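Local coordinates for hypothetical protein (PDB 2OPK) that is of unknown function but has a cupin fold and may be a mannose-6-phosphate isomerase, at residues G7-D12 and M58-S63; A64-E69 and T102-V107; T72-M77 and R92-D97. All coordinates share one frame; numbering follows the deposited sequence.

How the interactions relate
The three contacts illustrate how a small cupin ties its two antiparallel sheets together and reaches a second subunit. Interaction 1 packs the turn after strand 5-8 on Val-60 and Ser-61, in segment 58-63, at the dimer side of the fold. About 12 Å away, centre to centre, interaction 2 lies between the sheets, where strand 102-109, the neighbour of 54-61 in the five-stranded sheet, meets strand 64-68. Interaction 3 is only about 8 Å from interaction 2 and joins strands 75-77 and 91-96, which flank 64-68. In sequence interaction 1 closes before interaction 2 opens, whereas interaction 3 is nested inside the loop that interaction 2 closes.

Interaction 1 (G7-D12 and M58-S63); sequences GNLFAD and MVVSGS
Leu-9 and Phe-10 run past Val-60 and Ser-61 at a spacing too wide for backbone pairing, with CA atoms 8.3 Å apart for Leu-9 and Val-60 and 8.1 Å apart for Phe-10 and Ser-61, and side chains alone fill the gap. Val-60 serves both Leu-9 and Phe-10, its two methyls being divided between them. CG1, anti to the backbone N (chi1 -167°), meets the far end of the Phe-10 ring, with Phe-10 CZ 3.4 Å from Val-60 CG1, a snug approach. CG2 is left to Leu-9, whose CD2 lies 3.8 Å from Val-60 CG2, the two side chains being roughly perpendicular. Phe-10 also rests beside Ser-61, CE1 to CB at 3.7 Å. Val-60 and Ser-61 can both take part because they form a classic beta bulge opposite Val-103, which turns two consecutive side chains to this side of the sheet. In the cupin dimer this is where the chain's N-terminal arm leaves its own body: Gly-7 and Asn-8 join an antiparallel ladder of the second subunit, and Leu-9 packs on Met-58 of that chain. The arm is then bent by a type I turn from Asn-8 to Ala-11. An Asx turn reinforces the bend, Phe-10 N donating to Asn-8 OD1 at 2.8 Å with an N-H...O angle of 148° and the donor tilted 29° from the carbonyl plane. The amide is thus used at both ends, since Asn-8 ND2 donates to Asp-81 OD1 of the second subunit, while Arg-35 NH1 donates to the carbonyl oxygens of Leu-9 and Ala-11.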
loop_
_atom_site.group_PDB
_atom_site.type_symbol
_atom_site.label_atom_id
_atom_site.label_comp_id
_atom_site.label_asym_id
_atom_site.label_seq_id
_atom_site.Cartn_x
_atom_site.Cartn_y
_atom_site.Cartn_z
ATOM N N GLY B 7 -1.272 4.368 -11.910
ATOM C CA GLY B 7 -2.674 4.593 -11.646
ATOM C C GLY B 7 -2.829 5.472 -10.426
ATOM O O GLY B 7 -1.843 5.958 -9.855
ATOM N N ASN B 8 -4.085 5.706 -10.076
ATOM C CA ASN B 8 -4.426 6.407 -8.869
ATOM C C ASN B 8 -5.488 5.582 -8.183
ATOM O O ASN B 8 -6.472 5.184 -8.821
ATOM C CB ASN B 8 -4.914 7.826 -9.135
ATOM C CG ASN B 8 -5.115 8.605 -7.855
ATOM O OD1 ASN B 8 -6.125 8.447 -7.169
ATOM N ND2 ASN B 8 -4.145 9.440 -7.516
ATOM N N LEU B 9 -5.268 5.318 -6.892
ATOM C CA LEU B 9 -6.160 4.481 -6.084
ATOM C C LEU B 9 -7.551 5.088 -5.877
ATOM O O LEU B 9 -8.499 4.362 -5.627
ATOM C CB LEU B 9 -5.529 4.218 -4.730
ATOM C CG LEU B 9 -5.577 2.771 -4.292
ATOM C CD1 LEU B 9 -4.750 1.854 -5.213
ATOM C CD2 LEU B 9 -5.057 2.690 -2.880
ATOM N N PHE B 10 -7.677 6.406 -6.003
ATOM C CA PHE B 10 -8.973 7.107 -5.823
ATOM C C PHE B 10 -9.751 7.424 -7.123
ATOM O O PHE B 10 -10.846 7.968 -7.067
ATOM C CB PHE B 10 -8.766 8.384 -5.014
ATOM C CG PHE B 10 -7.913 8.180 -3.796
ATOM C CD1 PHE B 10 -8.303 7.299 -2.804
ATOM C CD2 PHE B 10 -6.714 8.866 -3.651
ATOM C CE1 PHE B 10 -7.508 7.090 -1.700
ATOM C CE2 PHE B 10 -5.924 8.685 -2.530
ATOM C CZ PHE B 10 -6.321 7.784 -1.563
ATOM N N ALA B 11 -9.198 7.038 -8.264
ATOM C CA ALA B 11 -9.779 7.265 -9.586
ATOM C C ALA B 11 -10.750 6.147 -9.922
ATOM O O ALA B 11 -10.536 5.032 -9.511
ATOM C CB ALA B 11 -8.620 7.312 -10.675
ATOM N N ASP B 12 -11.822 6.453 -10.648
ATOM C CA ASP B 12 -12.789 5.447 -11.101
ATOM C C ASP B 12 -13.346 4.598 -9.962
ATOM O O ASP B 12 -13.440 3.378 -10.090
ATOM C CB ASP B 12 -12.161 4.525 -12.169
ATOM C CG ASP B 12 -11.500 5.311 -13.300
ATOM O OD1 ASP B 12 -12.140 6.273 -13.781
ATOM O OD2 ASP B 12 -10.362 4.959 -13.726
HETATM N N MSE B 58 -4.590 -2.104 4.225
HETATM C CA MSE B 58 -4.642 -0.761 4.745
HETATM C C MSE B 58 -5.829 0.027 4.214
HETATM O O MSE B 58 -6.164 -0.063 3.038
HETATM C CB MSE B 58 -3.365 -0.010 4.341
HETATM C CG MSE B 58 -3.196 1.377 4.992
HETATM SE SE MSE B 58 -1.506 2.255 4.452
HETATM C CE MSE B 58 -1.705 2.088 2.682
ATOM N N VAL B 59 -6.402 0.853 5.082
ATOM C CA VAL B 59 -7.463 1.807 4.680
ATOM C C VAL B 59 -6.750 3.018 4.139
ATOM O O VAL B 59 -5.898 3.575 4.814
ATOM C CB VAL B 59 -8.341 2.232 5.861
ATOM C CG1 VAL B 59 -9.363 3.253 5.408
ATOM C CG2 VAL B 59 -9.022 0.989 6.504
ATOM N N VAL B 60 -7.090 3.409 2.919
ATOM C CA VAL B 60 -6.474 4.561 2.258
ATOM C C VAL B 60 -7.429 5.760 2.226
ATOM O O VAL B 60 -6.986 6.922 2.259
ATOM C CB VAL B 60 -5.999 4.167 0.835
ATOM C CG1 VAL B 60 -5.115 5.201 0.279
ATOM C CG2 VAL B 60 -5.190 2.893 0.891
ATOM N N SER B 61 -8.726 5.482 2.136
ATOM C CA SER B 61 -9.754 6.495 2.245
ATOM C C SER B 61 -10.964 5.874 2.903
ATOM O O SER B 61 -11.098 4.657 2.933
ATOM C CB SER B 61 -10.148 7.092 0.893
ATOM O OG SER B 61 -10.639 6.082 0.027
ATOM N N GLY B 62 -11.846 6.721 3.449
ATOM C CA GLY B 62 -12.983 6.203 4.220
ATOM C C GLY B 62 -12.564 5.704 5.596
ATOM O O GLY B 62 -11.719 6.304 6.241
ATOM N N SER B 63 -13.227 4.673 6.087
ATOM C CA SER B 63 -12.990 4.170 7.442
ATOM C C SER B 63 -13.613 2.795 7.599
ATOM O O SER B 63 -14.504 2.416 6.831
ATOM C CB SER B 63 -13.554 5.106 8.534
ATOM O OG SER B 63 -14.965 5.223 8.467
#

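Interaction 2 (A64-E69 and T102-V107); sequences AGIECE and TVWLAV
Trp-104 reaches from strand 102-109 across the interior of the cupin beta-sandwich to Ala-64 and Ile-66 on the facing sheet. The backbones stay well apart, with even the nearest CA atoms, those of Ala-64 and Thr-102, separated by 7.5 Å, and the indole spans the gap. Its CG is anti to its own carbonyl carbon (chi1 -46°), which carries the six-membered ring out toward strand 64-68. The outer corner of that ring makes the contact. Ala-64, with a single methyl, comes up obliquely against it, its CB 3.3 Å from Trp-104 CH2 and 3.5 Å from Trp-104 CZ2, a close fit for carbon on carbon. Ile-66 arrives two residues further along the strand and from the direction opposite to the tryptophan. Its longer branch does the touching: with chi2 at -166° the chain from CA to CD1 is extended, and CD1 comes to 3.8 Å from Trp-104 CZ3. Around the indole the rest of the pocket closes in, Val-57 and Val-59 from strand 54-61, Ile-36 from strand 31-38 and Thr-96 from strand 91-96. The buried nitrogen of the ring is satisfied, as Trp-104 NE1 is hydrogen-bonded to Ser-38 OG. An unidentified ligand, whose nearest atom lies about 3 Å from the Trp-104 side chain, probably comes from the crystallisation liquor but is consistent with a cupin-type pocket here, although its identity and relevance are unknown. One face of the indole meets a methyl of its own strand, CG2 of Thr-102, 3.4 Å above the ring plane of Trp-104 and offset toward its rim.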
loop_
_atom_site.group_PDB
_atom_site.type_symbol
_atom_site.label_atom_id
_atom_site.label_comp_id
_atom_site.label_asym_id
_atom_site.label_seq_id
_atom_site.Cartn_x
_atom_site.Cartn_y
_atom_site.Cartn_z
ATOM N N ALA B 64 -13.165 2.074 8.618
ATOM C CA ALA B 64 -13.624 0.715 8.848
ATOM C C ALA B 64 -13.335 0.219 10.260
ATOM O O ALA B 64 -12.684 0.881 11.069
ATOM C CB ALA B 64 -12.924 -0.250 7.801
ATOM N N GLY B 65 -13.849 -0.966 10.524
ATOM C CA GLY B 65 -13.512 -1.749 11.683
ATOM C C GLY B 65 -13.275 -3.165 11.196
ATOM O O GLY B 65 -13.981 -3.629 10.313
ATOM N N ILE B 66 -12.239 -3.802 11.735
ATOM C CA ILE B 66 -11.899 -5.176 11.464
ATOM C C ILE B 66 -11.692 -5.906 12.772
ATOM O O ILE B 66 -11.017 -5.398 13.652
ATOM C CB ILE B 66 -10.596 -5.304 10.662
ATOM C CG1 ILE B 66 -10.825 -4.843 9.227
ATOM C CG2 ILE B 66 -10.085 -6.769 10.657
ATOM C CD1 ILE B 66 -9.732 -5.220 8.250
ATOM N N GLU B 67 -12.226 -7.111 12.859
ATOM C CA GLU B 67 -12.018 -7.994 13.992
ATOM C C GLU B 67 -11.171 -9.225 13.635
ATOM O O GLU B 67 -11.504 -9.972 12.701
ATOM C CB GLU B 67 -13.362 -8.504 14.503
ATOM C CG GLU B 67 -13.241 -9.220 15.837
ATOM C CD GLU B 67 -14.586 -9.664 16.393
ATOM O OE1 GLU B 67 -15.644 -9.127 15.981
ATOM O OE2 GLU B 67 -14.566 -10.575 17.245
ATOM N N CYS B 68 -10.101 -9.442 14.389
ATOM C CA CYS B 68 -9.308 -10.653 14.268
ATOM C C CYS B 68 -9.766 -11.584 15.358
ATOM O O CYS B 68 -10.008 -11.147 16.474
ATOM C CB CYS B 68 -7.841 -10.362 14.451
ATOM S SG CYS B 68 -7.172 -9.420 13.141
ATOM N N GLU B 69 -9.909 -12.861 15.038
ATOM C CA GLU B 69 -10.385 -13.849 16.011
ATOM C C GLU B 69 -9.446 -13.904 17.210
ATOM O O GLU B 69 -8.219 -13.809 17.065
ATOM C CB GLU B 69 -10.477 -15.226 15.369
ATOM C CG GLU B 69 -11.388 -16.176 16.121
ATOM C CD GLU B 69 -11.734 -17.392 15.286
ATOM O OE1 GLU B 69 -10.773 -18.058 14.823
ATOM O OE2 GLU B 69 -12.952 -17.651 15.091
ATOM N N THR B 102 -14.960 3.499 1.024
ATOM C CA THR B 102 -13.782 3.111 1.740
ATOM C C THR B 102 -12.916 2.374 0.706
ATOM O O THR B 102 -13.326 1.340 0.159
ATOM C CB THR B 102 -14.103 2.229 2.947
ATOM O OG1 THR B 102 -14.854 2.976 3.902
ATOM C CG2 THR B 102 -12.834 1.757 3.628
ATOM N N VAL B 103 -11.760 2.953 0.402
ATOM C CA VAL B 103 -10.804 2.339 -0.522
ATOM C C VAL B 103 -9.657 1.757 0.270
ATOM O O VAL B 103 -9.056 2.452 1.106
ATOM C CB VAL B 103 -10.231 3.379 -1.556
ATOM C CG1 VAL B 103 -9.233 2.704 -2.487
ATOM C CG2 VAL B 103 -11.376 4.046 -2.336
ATOM N N TRP B 104 -9.346 0.494 -0.004
ATOM C CA TRP B 104 -8.282 -0.245 0.683
ATOM C C TRP B 104 -7.213 -0.656 -0.301
ATOM O O TRP B 104 -7.475 -0.765 -1.497
ATOM C CB TRP B 104 -8.775 -1.555 1.238
ATOM C CG TRP B 104 -10.074 -1.581 1.999
ATOM C CD1 TRP B 104 -11.306 -1.380 1.503
ATOM C CD2 TRP B 104 -10.240 -1.886 3.393
ATOM N NE1 TRP B 104 -12.248 -1.533 2.491
ATOM C CE2 TRP B 104 -11.618 -1.836 3.666
ATOM C CE3 TRP B 104 -9.355 -2.178 4.435
ATOM C CZ2 TRP B 104 -12.138 -2.101 4.939
ATOM C CZ3 TRP B 104 -9.857 -2.452 5.692
ATOM C CH2 TRP B 104 -11.234 -2.397 5.945
ATOM N N LEU B 105 -6.029 -0.919 0.237
ATOM C CA LEU B 105 -4.926 -1.518 -0.515
ATOM C C LEU B 105 -4.611 -2.795 0.210
ATOM O O LEU B 105 -4.416 -2.781 1.434
ATOM C CB LEU B 105 -3.702 -0.605 -0.514
ATOM C CG LEU B 105 -2.522 -1.110 -1.346
ATOM C CD1 LEU B 105 -2.841 -1.112 -2.849
ATOM C CD2 LEU B 105 -1.338 -0.230 -1.068
ATOM N N ALA B 106 -4.610 -3.907 -0.517
ATOM C CA ALA B 106 -4.417 -5.210 0.074
ATOM C C ALA B 106 -3.335 -5.995 -0.660
ATOM O O ALA B 106 -3.261 -5.967 -1.900
ATOM C CB ALA B 106 -5.734 -5.979 0.099
ATOM N N VAL B 107 -2.489 -6.673 0.121
ATOM C CA VAL B 107 -1.398 -7.486 -0.427
ATOM C C VAL B 107 -1.540 -8.891 0.121
ATOM O O VAL B 107 -1.682 -9.087 1.313
ATOM C CB VAL B 107 0.004 -6.933 -0.115
ATOM C CG1 VAL B 107 1.133 -7.742 -0.829
ATOM C CG2 VAL B 107 0.097 -5.420 -0.491
#

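Interaction 3 (T72-M77 and R92-D97); sequences TAPRVM and RVAWTD
Pro-74, Val-76, Ala-94 and Trp-95 meet across strand 64-68, and everything that passes between 72-77 and 92-97 is van der Waals contact between carbons. The aliphatic part comes first. The pyrrolidine ring of Pro-74 sits against the methyl of Ala-94, with Pro-74 CG 3.7 Å and Pro-74 CB 3.8 Å from Ala-94 CB, so that one small group lies against two corners of the ring. This is also where the two backbones come nearest, the CA atoms of Pro-74 and Ala-94 being 6.5 Å apart. The aromatic part belongs to Trp-95. Its CG lies between the backbone N and the carbonyl carbon (chi1 73°), a rotation that folds the indole over the sheet toward 72-77. Trp-95 CZ3 touches Pro-74 CB obliquely at 3.9 Å, while CG2 of Val-76 approaches the ring edge, near its plane, 4.2 Å from Trp-95 CZ2. The indole crosses the middle strand on the way, and Gly-65 is the residue it covers: the CA of Gly-65 lies 3.6 to 3.8 Å from all six atoms of the benzene ring of Trp-95. Polar links run through the middle strand instead, where Arg-75 bonds to Ile-66, Met-77 to Ala-64, and Ala-94 to Gly-65, all backbone to backbone. Ala-94 and Trp-95 project together because both face Gly-65 in a classic beta bulge. The result is surface packing across a three-stranded antiparallel sheet, its two edge strands joined by an aromatic lying over a central glycine, on the outer side of the smaller sheet of the cupin sandwich.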
loop_
_atom_site.group_PDB
_atom_site.type_symbol
_atom_site.label_atom_id
_atom_site.label_comp_id
_atom_site.label_asym_id
_atom_site.label_seq_id
_atom_site.Cartn_x
_atom_site.Cartn_y
_atom_site.Cartn_z
ATOM N N THR B 72 -10.602 -9.017 21.679
ATOM C CA THR B 72 -11.779 -8.700 22.481
ATOM C C THR B 72 -12.859 -7.922 21.711
ATOM O O THR B 72 -14.046 -8.041 22.020
ATOM C CB THR B 72 -11.413 -7.965 23.813
ATOM O OG1 THR B 72 -12.613 -7.450 24.402
ATOM C CG2 THR B 72 -10.406 -6.805 23.609
ATOM N N ALA B 73 -12.456 -7.146 20.707
ATOM C CA ALA B 73 -13.388 -6.316 19.950
ATOM C C ALA B 73 -12.813 -5.991 18.593
ATOM O O ALA B 73 -11.603 -6.215 18.365
ATOM C CB ALA B 73 -13.629 -5.028 20.704
ATOM N N PRO B 74 -13.659 -5.486 17.672
ATOM C CA PRO B 74 -13.095 -4.942 16.445
ATOM C C PRO B 74 -12.174 -3.735 16.707
ATOM O O PRO B 74 -12.312 -3.044 17.737
ATOM C CB PRO B 74 -14.331 -4.514 15.628
ATOM C CG PRO B 74 -15.494 -5.263 16.225
ATOM C CD PRO B 74 -15.131 -5.434 17.674
ATOM N N ARG B 75 -11.261 -3.502 15.773
ATOM C CA ARG B 75 -10.294 -2.395 15.807
ATOM C C ARG B 75 -10.732 -1.301 14.809
ATOM O O ARG B 75 -10.997 -1.580 13.647
ATOM C CB ARG B 75 -8.920 -2.900 15.343
ATOM C CG ARG B 75 -7.845 -3.142 16.366
ATOM C CD ARG B 75 -6.692 -2.130 16.157
ATOM N NE ARG B 75 -5.666 -2.202 17.203
ATOM N N VAL B 76 -10.751 -0.065 15.266
ATOM C CA VAL B 76 -10.953 1.093 14.390
ATOM C C VAL B 76 -9.784 1.245 13.397
ATOM O O VAL B 76 -8.607 1.093 13.752
ATOM C CB VAL B 76 -11.089 2.420 15.228
ATOM C CG1 VAL B 76 -10.995 3.674 14.340
ATOM C CG2 VAL B 76 -12.419 2.396 16.025
HETATM N N MSE B 77 -10.127 1.533 12.148
HETATM C CA MSE B 77 -9.155 1.761 11.097
HETATM C C MSE B 77 -9.583 2.995 10.304
HETATM O O MSE B 77 -10.650 3.029 9.699
HETATM C CB MSE B 77 -9.049 0.501 10.207
HETATM C CG MSE B 77 -8.373 -0.730 10.941
HETATM SE SE MSE B 77 -8.350 -2.176 9.680
HETATM C CE MSE B 77 -6.594 -1.787 8.743
ATOM N N ARG B 92 -12.635 -10.629 10.089
ATOM C CA ARG B 92 -13.841 -10.185 9.440
ATOM C C ARG B 92 -13.892 -8.673 9.459
ATOM O O ARG B 92 -13.226 -8.053 10.273
ATOM C CB ARG B 92 -15.084 -10.769 10.131
ATOM C CG ARG B 92 -15.205 -10.463 11.637
ATOM C CD ARG B 92 -16.474 -11.096 12.228
ATOM N NE ARG B 92 -17.658 -10.256 12.016
ATOM C CZ ARG B 92 -18.555 -10.388 11.037
ATOM N NH1 ARG B 92 -18.517 -11.390 10.164
ATOM N NH2 ARG B 92 -19.550 -9.508 10.979
ATOM N N VAL B 93 -14.682 -8.109 8.538
ATOM C CA VAL B 93 -14.929 -6.691 8.478
ATOM C C VAL B 93 -16.184 -6.427 9.306
ATOM O O VAL B 93 -17.274 -6.884 8.959
ATOM C CB VAL B 93 -15.085 -6.212 7.014
ATOM C CG1 VAL B 93 -15.410 -4.738 6.977
ATOM C CG2 VAL B 93 -13.799 -6.493 6.261
ATOM N N ALA B 94 -16.007 -5.730 10.434
ATOM C CA ALA B 94 -17.113 -5.411 11.318
ATOM C C ALA B 94 -17.997 -4.285 10.717
ATOM O O ALA B 94 -19.217 -4.311 10.853
ATOM C CB ALA B 94 -16.580 -5.030 12.671
ATOM N N TRP B 95 -17.382 -3.310 10.039
ATOM C CA TRP B 95 -18.138 -2.246 9.359
ATOM C C TRP B 95 -17.226 -1.493 8.404
ATOM O O TRP B 95 -16.010 -1.568 8.529
ATOM C CB TRP B 95 -18.754 -1.225 10.352
ATOM C CG TRP B 95 -17.737 -0.282 10.989
ATOM C CD1 TRP B 95 -17.324 0.923 10.500
ATOM C CD2 TRP B 95 -17.000 -0.492 12.210
ATOM N NE1 TRP B 95 -16.360 1.477 11.321
ATOM C CE2 TRP B 95 -16.143 0.634 12.379
ATOM C CE3 TRP B 95 -16.980 -1.511 13.178
ATOM C CZ2 TRP B 95 -15.293 0.760 13.463
ATOM C CZ3 TRP B 95 -16.131 -1.380 14.256
ATOM C CH2 TRP B 95 -15.302 -0.256 14.395
ATOM N N THR B 96 -17.836 -0.751 7.478
ATOM C CA THR B 96 -17.143 0.221 6.636
ATOM C C THR B 96 -17.928 1.524 6.689
ATOM O O THR B 96 -19.092 1.522 7.024
ATOM C CB THR B 96 -16.907 -0.243 5.156
ATOM O OG1 THR B 96 -18.145 -0.551 4.485
ATOM C CG2 THR B 96 -16.015 -1.459 5.125
ATOM N N ASP B 97 -17.261 2.626 6.338
ATOM C CA ASP B 97 -17.835 3.960 6.355
ATOM C C ASP B 97 -19.195 3.999 5.660
ATOM O O ASP B 97 -19.350 3.523 4.504
ATOM C CB ASP B 97 -16.865 4.949 5.687
ATOM C CG ASP B 97 -17.107 6.379 6.086
ATOM O OD1 ASP B 97 -18.169 6.942 5.730
ATOM O OD2 ASP B 97 -16.203 6.953 6.731
#